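Local coordinates for serpin B3 (Homo sapiens, PDB 4ZK3), which probably inhibits papain-like cysteine proteases by the serpin suicide-substrate mechanism and is the source of the psoriasis-associated Pso p27 complex, at residues 57-62 / 83-88; 39-44 / 51-56; 10-15 / 379-384; 16-21 / 300-305. One frame throughout, in Å; residues are numbered along the deposited sequence.

Contact 1 of 4, residues 57-62 / 83-88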
# COMPACT_ATOMS: atom_id res chain seq x y z
N LEU A 57 -4.46 -12.08 6.24
CA LEU A 57 -5.12 -10.76 6.07
C LEU A 57 -5.75 -10.20 7.36
O LEU A 57 -6.14 -9.00 7.43
CB LEU A 57 -6.18 -10.88 5.00
CG LEU A 57 -5.62 -11.17 3.60
CD1 LEU A 57 -6.77 -11.41 2.65
CD2 LEU A 57 -4.78 -10.04 3.10
N HIS A 58 -5.81 -11.06 8.39
CA HIS A 58 -6.49 -10.78 9.67
C HIS A 58 -8.03 -10.68 9.46
O HIS A 58 -8.74 -10.17 10.30
CB HIS A 58 -5.90 -9.57 10.44
CG HIS A 58 -4.46 -9.74 10.91
ND1 HIS A 58 -4.13 -9.89 12.24
CD2 HIS A 58 -3.29 -9.75 10.24
CE1 HIS A 58 -2.82 -10.01 12.37
NE2 HIS A 58 -2.27 -9.92 11.17
N PHE A 59 -8.53 -11.24 8.35
CA PHE A 59 -9.96 -11.24 8.02
C PHE A 59 -10.68 -12.20 8.95
O PHE A 59 -11.90 -12.13 9.07
CB PHE A 59 -10.20 -11.68 6.57
CG PHE A 59 -10.09 -10.56 5.51
CD1 PHE A 59 -9.47 -9.34 5.78
CD2 PHE A 59 -10.58 -10.78 4.21
CE1 PHE A 59 -9.37 -8.36 4.80
CE2 PHE A 59 -10.50 -9.82 3.24
CZ PHE A 59 -9.89 -8.60 3.54
N ASP A 60 -9.96 -13.10 9.61
CA ASP A 60 -10.60 -13.94 10.60
C ASP A 60 -10.91 -13.22 11.93
O ASP A 60 -11.47 -13.86 12.83
CB ASP A 60 -9.79 -15.21 10.84
CG ASP A 60 -8.38 -14.96 11.39
OD1 ASP A 60 -7.94 -13.81 11.66
OD2 ASP A 60 -7.68 -15.96 11.51
N GLN A 61 -10.57 -11.92 12.04
CA GLN A 61 -10.74 -11.12 13.24
C GLN A 61 -11.72 -9.99 13.04
O GLN A 61 -11.80 -9.09 13.89
CB GLN A 61 -9.40 -10.49 13.69
CG GLN A 61 -8.25 -11.49 13.86
CD GLN A 61 -6.88 -10.86 14.23
OE1 GLN A 61 -6.61 -9.69 13.97
NE2 GLN A 61 -6.02 -11.66 14.86
N VAL A 62 -12.43 -9.99 11.92
CA VAL A 62 -13.42 -8.96 11.58
C VAL A 62 -14.83 -9.51 11.88
O VAL A 62 -15.03 -10.71 11.70
CB VAL A 62 -13.32 -8.63 10.09
CG1 VAL A 62 -14.37 -7.60 9.65
CG2 VAL A 62 -11.87 -8.22 9.75
N HIS A 83 -18.27 -7.98 1.85
CA HIS A 83 -19.25 -6.90 1.80
C HIS A 83 -18.66 -5.64 2.39
O HIS A 83 -18.87 -4.53 1.92
CB HIS A 83 -20.49 -7.23 2.67
CG HIS A 83 -21.42 -8.25 2.09
ND1 HIS A 83 -22.61 -7.91 1.47
CD2 HIS A 83 -21.37 -9.61 2.07
CE1 HIS A 83 -23.23 -9.01 1.07
NE2 HIS A 83 -22.50 -10.05 1.42
N GLN A 84 -17.96 -5.80 3.50
CA GLN A 84 -17.36 -4.65 4.17
C GLN A 84 -16.24 -4.06 3.30
O GLN A 84 -16.12 -2.83 3.15
CB GLN A 84 -16.88 -5.05 5.58
CG GLN A 84 -18.04 -5.52 6.45
CD GLN A 84 -17.68 -5.66 7.90
OE1 GLN A 84 -17.98 -6.66 8.54
NE2 GLN A 84 -17.02 -4.64 8.43
N PHE A 85 -15.50 -4.94 2.65
CA PHE A 85 -14.48 -4.49 1.73
C PHE A 85 -15.10 -3.80 0.51
O PHE A 85 -14.57 -2.81 0.03
CB PHE A 85 -13.55 -5.64 1.32
CG PHE A 85 -12.19 -5.18 0.95
CD1 PHE A 85 -11.92 -4.82 -0.33
CD2 PHE A 85 -11.23 -4.99 1.92
CE1 PHE A 85 -10.68 -4.33 -0.66
CE2 PHE A 85 -9.97 -4.51 1.60
CZ PHE A 85 -9.69 -4.18 0.31
N GLN A 86 -16.25 -4.29 0.03
CA GLN A 86 -16.92 -3.65 -1.07
C GLN A 86 -17.30 -2.20 -0.73
O GLN A 86 -17.17 -1.30 -1.58
CB GLN A 86 -18.14 -4.44 -1.46
CG GLN A 86 -19.03 -3.79 -2.48
CD GLN A 86 -20.43 -4.41 -2.45
OE1 GLN A 86 -20.63 -5.60 -2.08
NE2 GLN A 86 -21.41 -3.60 -2.81
N LYS A 87 -17.77 -1.99 0.50
CA LYS A 87 -18.11 -0.63 0.96
C LYS A 87 -16.85 0.26 0.97
O LYS A 87 -16.88 1.39 0.49
CB LYS A 87 -18.70 -0.66 2.36
CG LYS A 87 -20.19 -0.99 2.43
CD LYS A 87 -20.81 -0.49 3.74
CE LYS A 87 -22.32 -0.23 3.65
NZ LYS A 87 -23.18 -1.32 4.20
N LEU A 88 -15.74 -0.27 1.49
CA LEU A 88 -14.48 0.45 1.40
C LEU A 88 -14.10 0.83 -0.01
O LEU A 88 -13.77 2.00 -0.27
CB LEU A 88 -13.33 -0.37 1.98
CG LEU A 88 -12.99 -0.22 3.45
CD1 LEU A 88 -11.69 -0.98 3.70
CD2 LEU A 88 -12.88 1.25 3.89
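Phe-59 and Phe-85 meet ring to ring, CZ of Phe-59 standing 4.2 Å from CD2 of Phe-85 with the two side chains crossing near a right angle. Beside them CG1 of Val-62 faces the amide end of Gln-84, 3.9 Å from its OE1; these two side chains run in from opposite directions, and the extended chain of Gln-84 lets its amide span the gap. No hydrogen bond bridges the two segments, so the join rests on van der Waals contact. One face of the Phe-59 ring is covered by CB of Leu-57, 3.7 Å above the plane, and Thr-35 of helix 31-42 touches both phenylalanines. Further out, His-58 takes a positive phi (67°) as the residue that closes a Schellman motif on helix 47-57. Its ND1 donates to Gln-61 OE1 at 3.0 Å, with the acceptor in the imidazole plane but ND1 well above the carbonyl plane. NE2, at the other side of the ring, is hydrogen-bonded to Asp-14 OD2 of helix 4-19. The motif is thus a Schellman-capped helix end followed by a turn that packs on the next helix, 81-91, at the start of the serpin C-D interhelical loop.

Contact 2 of 4, residues 39-44 / 51-56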
# COMPACT_ATOMS: atom_id res chain seq x y z
N GLY A 39 -7.87 -10.66 -1.45
CA GLY A 39 -9.28 -10.79 -1.20
C GLY A 39 -9.94 -11.45 -2.39
O GLY A 39 -10.80 -12.31 -2.24
N MET A 40 -9.56 -11.01 -3.60
CA MET A 40 -10.05 -11.64 -4.81
C MET A 40 -9.63 -13.10 -4.95
O MET A 40 -10.43 -13.94 -5.45
CB MET A 40 -9.59 -10.88 -6.04
CG MET A 40 -10.24 -9.52 -6.26
SD MET A 40 -9.79 -8.85 -7.90
CE MET A 40 -8.12 -8.32 -7.58
N VAL A 41 -8.43 -13.43 -4.49
CA VAL A 41 -7.99 -14.84 -4.40
C VAL A 41 -8.83 -15.65 -3.38
O VAL A 41 -9.33 -16.73 -3.67
CB VAL A 41 -6.53 -14.93 -3.99
CG1 VAL A 41 -6.13 -16.41 -3.82
CG2 VAL A 41 -5.59 -14.22 -4.98
N LEU A 42 -9.06 -15.07 -2.20
CA LEU A 42 -9.84 -15.74 -1.14
C LEU A 42 -11.23 -16.15 -1.59
O LEU A 42 -11.65 -17.26 -1.34
CB LEU A 42 -10.00 -14.77 0.05
CG LEU A 42 -10.70 -15.25 1.33
CD1 LEU A 42 -10.21 -16.62 1.74
CD2 LEU A 42 -10.48 -14.24 2.45
N LEU A 43 -11.95 -15.24 -2.24
CA LEU A 43 -13.23 -15.54 -2.84
C LEU A 43 -13.25 -16.84 -3.67
O LEU A 43 -14.29 -17.45 -3.83
CB LEU A 43 -13.64 -14.35 -3.72
CG LEU A 43 -15.04 -13.79 -3.77
CD1 LEU A 43 -15.86 -14.03 -2.52
CD2 LEU A 43 -14.95 -12.30 -4.14
N GLY A 44 -12.14 -17.26 -4.24
CA GLY A 44 -12.16 -18.52 -4.98
C GLY A 44 -11.48 -19.69 -4.26
O GLY A 44 -11.39 -20.79 -4.82
N GLN A 51 -8.46 -20.65 4.67
CA GLN A 51 -8.23 -20.32 6.07
C GLN A 51 -6.86 -19.66 6.29
O GLN A 51 -6.73 -18.73 7.05
CB GLN A 51 -8.43 -21.55 6.98
CG GLN A 51 -8.71 -21.17 8.44
CD GLN A 51 -9.96 -20.29 8.59
OE1 GLN A 51 -10.95 -20.45 7.85
NE2 GLN A 51 -9.91 -19.33 9.53
N GLN A 52 -5.83 -20.11 5.61
CA GLN A 52 -4.52 -19.46 5.69
C GLN A 52 -4.54 -17.97 5.16
O GLN A 52 -3.85 -17.08 5.68
CB GLN A 52 -3.54 -20.28 4.85
CG GLN A 52 -3.17 -21.59 5.54
CD GLN A 52 -2.31 -22.51 4.72
OE1 GLN A 52 -1.92 -22.22 3.58
NE2 GLN A 52 -2.01 -23.67 5.30
N ILE A 53 -5.35 -17.72 4.15
CA ILE A 53 -5.40 -16.37 3.56
C ILE A 53 -6.07 -15.47 4.54
O ILE A 53 -5.55 -14.39 4.84
CB ILE A 53 -6.14 -16.34 2.19
CG1 ILE A 53 -5.27 -17.03 1.17
CG2 ILE A 53 -6.42 -14.89 1.70
CD1 ILE A 53 -6.03 -17.41 -0.06
N LYS A 54 -7.21 -15.93 5.06
CA LYS A 54 -7.95 -15.14 6.03
C LYS A 54 -7.08 -14.78 7.20
O LYS A 54 -7.15 -13.63 7.68
CB LYS A 54 -9.22 -15.85 6.51
CG LYS A 54 -10.46 -15.53 5.69
CD LYS A 54 -11.76 -16.05 6.28
CE LYS A 54 -11.78 -17.57 6.16
NZ LYS A 54 -12.98 -18.11 5.44
N LYS A 55 -6.27 -15.73 7.67
CA LYS A 55 -5.44 -15.46 8.83
C LYS A 55 -4.34 -14.41 8.54
O LYS A 55 -4.07 -13.54 9.32
CB LYS A 55 -4.77 -16.74 9.32
CG LYS A 55 -3.75 -16.43 10.40
CD LYS A 55 -3.27 -17.64 11.17
CE LYS A 55 -2.81 -17.19 12.56
NZ LYS A 55 -1.48 -17.78 12.87
N VAL A 56 -3.67 -14.55 7.40
CA VAL A 56 -2.67 -13.59 6.96
C VAL A 56 -3.25 -12.20 6.82
O VAL A 56 -2.63 -11.24 7.25
CB VAL A 56 -2.04 -14.09 5.67
CG1 VAL A 56 -1.32 -12.99 4.89
CG2 VAL A 56 -1.10 -15.25 6.00
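The backbones of 39-44 and 51-56 come nearest at Leu-42 and Ile-53, whose CA atoms lie 6.5 Å apart. They belong to two successive helices of the serpin fold, 31-42 and 47-57, joined by a short connection and packed through apolar side chains. Leu-42 makes the largest share of the contact, followed by Ile-53. The CG of Leu-42 stands anti to the backbone N (chi1 -176°), which sends both methyls across to the second helix. There Leu-42 and Ile-53 slide past each other in opposite directions, CB of Leu-42 lying 3.9 Å from CG2 of Ile-53. The far end of Ile-53 serves a second neighbour: its CD1 reaches CG1 of Val-41, also at 3.9 Å, the two side chains crossing at about a right angle. Val-41 also touches Leu-176 of strand 174-185 and Ile-307, while Leu-42 touches His-82 of helix 81-91. From the same helix as Ile-53, Gln-52 uses its OE1 to accept the backbone N-H groups of both Val-305 and Asp-306. At the edge of the contact Leu-42 grips the aliphatic part of Lys-54: CD1 of Leu-42 sits 4.1 Å from both Ile-53 CB and Lys-54 CG, and its CD2 presses on that same lysine carbon at 3.5 Å, tighter than ordinary carbon-carbon contact.

Contact 3 of 4, residues 10-15 / 379-384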
# COMPACT_ATOMS: atom_id res chain seq x y z
N LYS A 10 -3.23 -4.22 10.72
CA LYS A 10 -2.38 -5.30 11.28
C LYS A 10 -1.57 -6.02 10.23
O LYS A 10 -0.36 -6.27 10.40
CB LYS A 10 -3.25 -6.31 12.04
CG LYS A 10 -3.93 -5.72 13.29
CD LYS A 10 -4.89 -6.73 13.92
CE LYS A 10 -5.55 -6.19 15.16
NZ LYS A 10 -4.55 -6.02 16.26
N PHE A 11 -2.22 -6.36 9.14
CA PHE A 11 -1.55 -6.94 7.97
C PHE A 11 -0.46 -6.03 7.47
O PHE A 11 0.66 -6.49 7.19
CB PHE A 11 -2.60 -7.23 6.88
CG PHE A 11 -2.04 -7.78 5.63
CD1 PHE A 11 -1.27 -8.90 5.62
CD2 PHE A 11 -2.36 -7.18 4.38
CE1 PHE A 11 -0.77 -9.44 4.44
CE2 PHE A 11 -1.85 -7.69 3.20
CZ PHE A 11 -1.05 -8.84 3.22
N MET A 12 -0.74 -4.73 7.42
CA MET A 12 0.27 -3.71 7.08
C MET A 12 1.54 -3.81 7.97
O MET A 12 2.66 -3.83 7.45
CB MET A 12 -0.33 -2.27 7.14
CG MET A 12 0.65 -1.09 6.85
SD MET A 12 -0.13 0.45 7.30
CE MET A 12 0.39 0.50 9.02
N PHE A 13 1.39 -3.92 9.29
CA PHE A 13 2.58 -4.09 10.14
C PHE A 13 3.26 -5.45 9.97
O PHE A 13 4.51 -5.53 10.04
CB PHE A 13 2.27 -3.80 11.59
CG PHE A 13 2.14 -2.35 11.87
CD1 PHE A 13 3.25 -1.54 11.80
CD2 PHE A 13 0.90 -1.77 12.15
CE1 PHE A 13 3.16 -0.17 12.05
CE2 PHE A 13 0.78 -0.41 12.39
CZ PHE A 13 1.91 0.40 12.34
N ASP A 14 2.46 -6.50 9.73
CA ASP A 14 3.04 -7.81 9.53
C ASP A 14 3.89 -7.72 8.28
O ASP A 14 4.98 -8.34 8.20
CB ASP A 14 2.03 -8.93 9.38
CG ASP A 14 1.13 -9.09 10.59
OD1 ASP A 14 1.36 -8.50 11.67
OD2 ASP A 14 0.12 -9.80 10.41
N LEU A 15 3.44 -6.94 7.29
CA LEU A 15 4.28 -6.79 6.08
C LEU A 15 5.55 -6.07 6.37
O LEU A 15 6.62 -6.47 5.89
CB LEU A 15 3.56 -6.09 4.93
CG LEU A 15 2.48 -6.91 4.24
CD1 LEU A 15 1.61 -6.01 3.36
CD2 LEU A 15 2.92 -8.09 3.44
N ASN A 379 -10.82 5.75 8.20
CA ASN A 379 -9.61 5.40 8.95
C ASN A 379 -8.65 4.31 8.32
O ASN A 379 -8.06 3.43 9.01
CB ASN A 379 -10.03 5.03 10.35
CG ASN A 379 -8.95 5.36 11.36
OD1 ASN A 379 -8.38 6.45 11.38
ND2 ASN A 379 -8.68 4.41 12.22
N SER A 380 -8.52 4.35 7.02
CA SER A 380 -7.80 3.33 6.28
C SER A 380 -6.44 3.84 5.86
O SER A 380 -6.32 4.95 5.31
CB SER A 380 -8.59 2.95 5.04
OG SER A 380 -9.81 2.43 5.47
N ILE A 381 -5.41 3.03 6.07
CA ILE A 381 -4.06 3.41 5.64
C ILE A 381 -3.87 2.85 4.25
O ILE A 381 -3.82 1.62 4.05
CB ILE A 381 -3.02 2.97 6.66
CG1 ILE A 381 -3.37 3.63 8.03
CG2 ILE A 381 -1.63 3.43 6.19
CD1 ILE A 381 -2.37 3.23 9.13
N LEU A 382 -3.84 3.76 3.29
CA LEU A 382 -3.73 3.39 1.87
C LEU A 382 -2.29 3.09 1.44
O LEU A 382 -2.08 2.25 0.53
CB LEU A 382 -4.29 4.52 1.01
CG LEU A 382 -5.76 4.91 1.29
CD1 LEU A 382 -6.18 6.13 0.52
CD2 LEU A 382 -6.76 3.82 1.14
N PHE A 383 -1.34 3.82 2.04
CA PHE A 383 0.06 3.73 1.68
C PHE A 383 0.86 3.95 2.95
O PHE A 383 0.46 4.76 3.82
CB PHE A 383 0.53 4.83 0.68
CG PHE A 383 -0.23 4.87 -0.65
CD1 PHE A 383 0.18 4.12 -1.76
CD2 PHE A 383 -1.35 5.73 -0.78
CE1 PHE A 383 -0.51 4.24 -2.98
CE2 PHE A 383 -2.07 5.80 -1.97
CZ PHE A 383 -1.65 5.06 -3.08
N TYR A 384 2.00 3.24 3.03
CA TYR A 384 2.84 3.27 4.24
C TYR A 384 4.29 3.15 3.83
O TYR A 384 4.62 2.42 2.91
CB TYR A 384 2.47 2.11 5.21
CG TYR A 384 3.14 2.18 6.55
CD1 TYR A 384 4.37 1.62 6.77
CD2 TYR A 384 2.52 2.85 7.62
CE1 TYR A 384 4.96 1.67 8.02
CE2 TYR A 384 3.12 2.94 8.87
CZ TYR A 384 4.36 2.39 9.04
OH TYR A 384 4.96 2.43 10.28
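The carbonyl O of Met-12 accepts a hydrogen bond from Tyr-29 OH, while the side chain of Met-12 runs to strand 380-384 and lies against both Ile-381 and Tyr-384. Its SD is 3.5 Å from CG2 of Ile-381 and makes an oblique Met-aromatic contact with Tyr-384, 4.3 Å from the ring centroid and 43° off the ring normal. The bend at chi3 turns CE of Met-12 to within 3.5 Å of CD2 of Tyr-384 and over the rim of one face of the Phe-13 ring, so the methyl sits in the corner formed by the two rings. Phe-13 joins in through CE1, 3.6 Å from Tyr-384 OH; the two rings are inclined at 70° with centroids 5.7 Å apart. Ile-381 and Tyr-384 can both point at the helix because a classic beta bulge, Leu-382 and Phe-383 opposite Ile-373, interrupts the alternation of the strand and turns those two side chains away. Leu-266 of helix 263-269 touches both Phe-13 and Ile-381. Helix and strand axes approach to 10.4 Å with their directions only 30° apart. This is buried helix-on-sheet packing of the serpin core, the N-terminal helix lying against the C-terminal strand that pairs with 369-375 and 27-29.

Contact 4 of 4, residues 16-21 / 300-305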
# COMPACT_ATOMS: atom_id res chain seq x y z
N PHE A 16 5.42 -4.98 7.10
CA PHE A 16 6.53 -4.09 7.36
C PHE A 16 7.73 -4.83 7.99
O PHE A 16 8.86 -4.60 7.60
CB PHE A 16 6.08 -2.93 8.24
CG PHE A 16 7.13 -1.91 8.44
CD1 PHE A 16 7.39 -0.97 7.47
CD2 PHE A 16 7.93 -1.92 9.57
CE1 PHE A 16 8.38 -0.03 7.64
CE2 PHE A 16 8.93 -0.98 9.76
CZ PHE A 16 9.18 -0.05 8.78
N GLN A 17 7.45 -5.68 8.98
CA GLN A 17 8.49 -6.50 9.68
C GLN A 17 9.24 -7.41 8.71
O GLN A 17 10.43 -7.53 8.79
CB GLN A 17 7.86 -7.28 10.84
CG GLN A 17 7.06 -6.46 11.86
CD GLN A 17 7.85 -5.50 12.78
OE1 GLN A 17 7.48 -5.31 13.95
NE2 GLN A 17 8.88 -4.87 12.27
N GLN A 18 8.58 -7.97 7.72
CA GLN A 18 9.28 -8.70 6.68
C GLN A 18 10.13 -7.82 5.78
O GLN A 18 11.30 -8.14 5.50
CB GLN A 18 8.30 -9.54 5.83
CG GLN A 18 7.53 -10.56 6.70
CD GLN A 18 8.51 -11.52 7.39
OE1 GLN A 18 9.43 -12.08 6.76
NE2 GLN A 18 8.37 -11.63 8.70
N PHE A 19 9.56 -6.68 5.39
CA PHE A 19 10.21 -5.75 4.49
C PHE A 19 11.49 -5.18 5.11
O PHE A 19 12.45 -4.91 4.39
CB PHE A 19 9.29 -4.60 4.09
CG PHE A 19 8.13 -5.00 3.24
CD1 PHE A 19 8.13 -6.17 2.53
CD2 PHE A 19 7.03 -4.17 3.14
CE1 PHE A 19 7.05 -6.53 1.78
CE2 PHE A 19 5.96 -4.51 2.36
CZ PHE A 19 5.96 -5.70 1.68
N ARG A 20 11.49 -5.05 6.42
CA ARG A 20 12.68 -4.60 7.13
C ARG A 20 13.95 -5.42 6.84
O ARG A 20 15.06 -4.91 7.03
CB ARG A 20 12.47 -4.67 8.61
CG ARG A 20 11.47 -3.64 9.08
CD ARG A 20 11.35 -3.66 10.57
NE ARG A 20 12.57 -3.12 11.14
CZ ARG A 20 12.88 -3.16 12.41
NH1 ARG A 20 12.04 -3.68 13.27
NH2 ARG A 20 14.03 -2.65 12.84
N LYS A 21 13.77 -6.66 6.41
CA LYS A 21 14.89 -7.57 6.17
C LYS A 21 15.65 -7.40 4.90
O LYS A 21 16.72 -7.93 4.80
CB LYS A 21 14.41 -8.99 6.23
CG LYS A 21 13.85 -9.25 7.61
CD LYS A 21 13.22 -10.60 7.71
CE LYS A 21 12.86 -10.81 9.16
NZ LYS A 21 11.84 -11.88 9.21
N ARG A 300 4.29 -16.71 2.14
CA ARG A 300 4.56 -18.09 2.58
C ARG A 300 4.98 -18.11 4.06
O ARG A 300 4.26 -18.70 4.85
CB ARG A 300 5.61 -18.72 1.68
CG ARG A 300 5.85 -20.20 1.86
CD ARG A 300 6.90 -20.61 0.84
NE ARG A 300 6.28 -21.07 -0.40
CZ ARG A 300 6.74 -20.85 -1.62
NH1 ARG A 300 7.83 -20.12 -1.84
NH2 ARG A 300 6.08 -21.36 -2.65
N THR A 301 6.03 -17.37 4.40
CA THR A 301 6.43 -17.16 5.79
C THR A 301 5.30 -16.77 6.72
O THR A 301 5.27 -17.19 7.90
CB THR A 301 7.45 -16.03 5.88
OG1 THR A 301 8.56 -16.33 5.04
CG2 THR A 301 7.92 -15.79 7.30
N MET A 302 4.39 -15.93 6.20
CA MET A 302 3.38 -15.32 7.01
C MET A 302 2.31 -16.32 7.26
O MET A 302 1.49 -16.08 8.09
CB MET A 302 2.84 -14.03 6.36
CG MET A 302 3.89 -12.89 6.33
SD MET A 302 3.53 -11.31 5.45
CE MET A 302 1.95 -11.10 6.22
N GLY A 303 2.28 -17.45 6.56
CA GLY A 303 1.24 -18.46 6.79
C GLY A 303 0.53 -18.96 5.55
O GLY A 303 -0.21 -19.96 5.62
N MET A 304 0.72 -18.27 4.42
CA MET A 304 0.04 -18.67 3.18
C MET A 304 0.89 -19.69 2.42
O MET A 304 1.75 -19.31 1.59
CB MET A 304 -0.34 -17.45 2.29
CG MET A 304 -1.64 -16.76 2.64
SD MET A 304 -1.82 -15.13 1.80
CE MET A 304 -1.74 -15.60 0.09
N VAL A 305 0.65 -20.98 2.71
CA VAL A 305 1.43 -22.07 2.08
C VAL A 305 0.70 -22.88 1.03
O VAL A 305 1.28 -23.14 -0.05
CB VAL A 305 2.10 -23.07 3.09
CG1 VAL A 305 3.59 -22.76 3.22
CG2 VAL A 305 1.45 -23.03 4.45
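Gln-18 is the residue of 16-21 that carries this surface contact, and its CA lies 8.9 Å from that of Met-302. Its side chain is folded rather than extended: chi1 (-59°) sets CG anti to the carbonyl carbon, toward helix 296-302, and a bend at chi2 (-60°) turns the amide back alongside. CG lies 4.3 Å from SD of Met-302, and OE1 is 4.0 Å from CG2 of Thr-301, which approaches from the opposite direction. The hydroxyl of Thr-301 is engaged within its own helix, OG1 bonding to the carbonyl O of Asp-297, and the methyl is what meets the glutamine. Next along, Phe-19 turns inward, where its ring stacks on Tyr-293 and meets Tyr-29 edge-to-face. The extended chain of Lys-21 then runs back toward Gln-18, and its NZ makes a weak hydrogen bond of 3.4 Å to OE1 of Gln-18. Met-302 also packs on Phe-11 and Leu-15 of helix 4-19 and on Val-56 of helix 47-57, so Gln-18 borders a larger apolar junction. Gly-303 follows with a positive phi of 131°, and its N bonds to Arg-300 O at 2.9 Å. A Schellman motif therefore ends helix 296-302 just where that helix meets the end of the N-terminal helix of the serpin fold.

In the fold
Helix 4-19 opens the two longest loops in turn: 10-15 begins contact 3 and 16-21 begins contact 4. The chain then completes contact 2, between helices 31-42 and 47-57, before contact 1 opens and closes on helix 81-91. These two short loops stand in series, with centres 11 Å apart. Only after the long sheet-rich middle of the chain does 300-305 close contact 4, and 379-384 closes contact 3 last. Contacts 1 and 2 are thus nested inside contact 4, itself nested inside contact 3, and none cross. Together they bind the N-terminal helices to one another, to helix 296-302 and to the C-terminal strand 380-387.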